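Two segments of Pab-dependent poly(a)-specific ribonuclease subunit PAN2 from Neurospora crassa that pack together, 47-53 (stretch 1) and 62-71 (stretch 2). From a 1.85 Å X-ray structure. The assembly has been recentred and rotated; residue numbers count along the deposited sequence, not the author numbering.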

# COMPACT_ATOMS: atom_id res chain seq x y z
N GLN A 47 1.79 -7.98 22.77
CA GLN A 47 1.23 -9.30 22.49
C GLN A 47 1.44 -9.73 21.04
O GLN A 47 1.06 -10.85 20.67
N LYS A 48 1.99 -8.85 20.20
CA LYS A 48 2.26 -9.17 18.80
C LYS A 48 3.74 -8.98 18.47
O LYS A 48 4.14 -8.98 17.30
N GLY A 49 4.56 -8.81 19.48
CA GLY A 49 6.00 -8.76 19.25
C GLY A 49 6.63 -7.39 19.02
O GLY A 49 7.79 -7.32 18.59
N PHE A 50 5.92 -6.31 19.30
CA PHE A 50 6.63 -5.02 19.30
C PHE A 50 7.48 -4.88 20.56
O PHE A 50 7.06 -5.26 21.66
N ALA A 51 8.70 -4.37 20.38
CA ALA A 51 9.58 -4.01 21.49
C ALA A 51 9.67 -2.50 21.57
O ALA A 51 9.95 -1.84 20.55
N GLY A 52 9.39 -1.95 22.74
CA GLY A 52 9.61 -0.52 22.97
C GLY A 52 10.62 -0.30 24.08
O GLY A 52 10.57 -0.99 25.10
N SER A 53 11.54 0.64 23.89
CA SER A 53 12.51 1.00 24.93
C SER A 53 12.27 2.42 25.42
O SER A 53 11.87 3.30 24.65
N PHE A 62 12.54 5.87 23.60
CA PHE A 62 13.83 5.82 22.90
C PHE A 62 13.64 5.19 21.53
O PHE A 62 13.51 5.89 20.54
N THR A 63 13.62 3.86 21.47
CA THR A 63 13.42 3.17 20.20
C THR A 63 12.26 2.20 20.29
O THR A 63 11.79 1.86 21.38
N ALA A 64 11.78 1.76 19.13
CA ALA A 64 10.68 0.80 19.10
C ALA A 64 10.65 0.12 17.74
O ALA A 64 10.80 0.78 16.71
N PHE A 65 10.49 -1.20 17.75
CA PHE A 65 10.48 -1.98 16.52
C PHE A 65 9.92 -3.36 16.76
O PHE A 65 10.00 -3.89 17.87
N ARG A 66 9.33 -3.95 15.72
CA ARG A 66 8.76 -5.28 15.84
C ARG A 66 9.86 -6.31 15.66
O ARG A 66 10.68 -6.20 14.76
N ILE A 67 9.89 -7.33 16.51
CA ILE A 67 11.02 -8.26 16.50
C ILE A 67 10.69 -9.63 15.87
O ILE A 67 11.57 -10.48 15.74
N HIS A 68 9.44 -9.85 15.48
CA HIS A 68 9.08 -11.05 14.72
C HIS A 68 7.77 -10.79 13.97
O HIS A 68 7.12 -9.79 14.25
N PRO A 69 7.39 -11.67 13.02
CA PRO A 69 6.09 -11.47 12.35
C PRO A 69 4.96 -11.39 13.37
O PRO A 69 4.97 -12.16 14.33
N GLU A 70 4.00 -10.48 13.18
CA GLU A 70 3.01 -10.25 14.23
C GLU A 70 2.12 -11.47 14.51
O GLU A 70 1.57 -11.59 15.60
N THR A 71 2.02 -12.37 13.54
CA THR A 71 1.30 -13.63 13.74
C THR A 71 2.01 -14.60 14.70
O THR A 71 1.43 -15.58 15.16

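The two stretches run antiparallel, their strand axes 173° apart and 4.5 Å at closest approach, and together they bury 714 Å². Gln 47 stays out of the contact: its CA-to-CB bond points away, and the side chain makes no contact with stretch 2.

Lys 48 sets out sideways with rotamers m, t, p, t, which carry the ammonium to Glu 70 (chi1 p, chi2 t). Lys 48 NZ lies 3.0 Å from Glu 70 OE1, a salt bridge whose hydrogen bond is weak. The Lys 48 carbonyl is engaged too: Arg 66 NH1 donates to Lys 48 O at 2.9 Å, but the 130° angle at the hydrogen makes this bond weak as well. Two like charges lie close together here, Lys 48 NZ being 4.3 Å from Arg 66 NH2.

At Gly 49 the absent side chain matters. An ideal CB would point toward stretch 2 and fall 2.2 Å from His 68 NE2, a clash; the backbone angles of 92/14 would also jam it against the preceding carbonyl. Without it, Gly 49 CA approaches His 68 NE2 to 3.4 Å, while Ile 67 N donates to Gly 49 O at 3.0 Å and 167°.

Phe 50 and Arg 66 form a non-hydrogen-bonded pair, their side chains on the same face of the sheet. With chi1 at -121°, between wells, the Phe 50 ring meets Arg 66 face-on: Arg 66 CB sits 4.2 Å from the ring centroid, 19° off the normal, a CH-pi contact. Arg 66 (t, t, m, then -74°) also brings its guanidinium back, one face over Phe 50 CD2, which lies 3.4 Å from Arg 66 NH2. On the same face of the sheet, Phe 50 CE1 lies 4.3 Å from Ala 64 CB.

Ala 51 turns to the other face, shared with Phe 65 (chi1 p), and its CB meets Ile 67 CG2 at 4.0 Å. Reciprocal 2.9 Å hydrogen bonds, Ala 51 N to Phe 65 O and Phe 65 N to Ala 51 O, fix this register. Gly 52 contributes only backbone; its CA is 4.1 Å from Ala 64 CB.

Ser 53, chi1 p, points toward stretch 2. Its OG lies 2.8 Å from Thr 63 OG1 (chi1 p) and 3.3 Å from Phe 62 CB, near the edge of the Phe 62 ring, whose t rotamer leads the side chain's end away. Ser 53 N donates to Thr 63 O at 2.8 Å, and Phe 62 N to Ser 53 O at 2.9 Å. One water bridges the same carbonyls, donating to Ser 53 O at 2.9 Å and Thr 63 O at 2.8 Å.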

# COMPACT_ATOMS: atom_id res chain seq x y z
CB GLN A 47 -0.27 -9.32 22.84
CG GLN A 47 -0.58 -9.04 24.31
CD GLN A 47 -0.02 -10.11 25.22
OE1 GLN A 47 0.13 -11.26 24.80
NE2 GLN A 47 0.31 -9.74 26.47
CB LYS A 48 1.39 -8.32 17.86
CG LYS A 48 -0.10 -8.70 17.89
CD LYS A 48 -0.97 -7.57 17.35
CE LYS A 48 -0.81 -7.40 15.84
NZ LYS A 48 -1.13 -6.01 15.36
CB PHE A 50 5.65 -3.84 19.21
CG PHE A 50 5.88 -2.96 18.02
CD1 PHE A 50 6.88 -1.99 18.03
CD2 PHE A 50 5.10 -3.10 16.89
CE1 PHE A 50 7.09 -1.18 16.92
CE2 PHE A 50 5.30 -2.29 15.77
CZ PHE A 50 6.29 -1.33 15.79
CB ALA A 51 10.97 -4.61 21.29
CB SER A 53 13.95 0.85 24.41
OG SER A 53 14.26 1.85 23.45
CB PHE A 62 14.89 5.07 23.71
CG PHE A 62 16.24 5.01 23.03
CD1 PHE A 62 16.83 6.17 22.53
CD2 PHE A 62 16.91 3.81 22.87
CE1 PHE A 62 18.06 6.13 21.89
CE2 PHE A 62 18.15 3.77 22.23
CZ PHE A 62 18.72 4.93 21.74
CB THR A 63 14.68 2.40 19.75
OG1 THR A 63 15.09 1.52 20.80
CG2 THR A 63 15.83 3.36 19.39
CB ALA A 64 9.35 1.48 19.41
CB PHE A 65 11.90 -2.07 15.92
CG PHE A 65 12.98 -2.35 16.94
CD1 PHE A 65 13.34 -3.66 17.25
CD2 PHE A 65 13.63 -1.32 17.58
CE1 PHE A 65 14.35 -3.93 18.21
CE2 PHE A 65 14.62 -1.58 18.55
CZ PHE A 65 14.98 -2.88 18.85
CB ARG A 66 7.63 -5.48 14.83
CG ARG A 66 6.79 -6.71 15.17
CD ARG A 66 5.66 -6.95 14.12
NE ARG A 66 4.69 -5.86 14.04
CZ ARG A 66 3.75 -5.62 14.96
NH1 ARG A 66 3.69 -6.38 16.04
NH2 ARG A 66 2.89 -4.62 14.81
CB ILE A 67 11.61 -8.43 17.94
CG1 ILE A 67 10.57 -8.88 18.97
CG2 ILE A 67 12.20 -7.09 18.40
CD1 ILE A 67 10.27 -10.37 18.99
CB HIS A 68 9.01 -12.30 15.62
CG HIS A 68 7.94 -12.25 16.68
ND1 HIS A 68 7.95 -13.11 17.77
CD2 HIS A 68 6.84 -11.48 16.82
CE1 HIS A 68 6.91 -12.85 18.53
NE2 HIS A 68 6.21 -11.88 17.98
CB PRO A 69 5.95 -12.71 11.47
CG PRO A 69 7.34 -13.18 11.24
CD PRO A 69 8.10 -12.85 12.49
CB GLU A 70 2.14 -9.03 13.90
CG GLU A 70 1.23 -9.19 12.71
CD GLU A 70 0.83 -7.85 12.15
OE1 GLU A 70 -0.01 -7.16 12.78
OE2 GLU A 70 1.37 -7.46 11.09
CB THR A 71 1.07 -14.33 12.39
OG1 THR A 71 2.30 -14.36 11.65
CG2 THR A 71 0.04 -13.56 11.60
O HOH W 1 9.73 3.34 22.65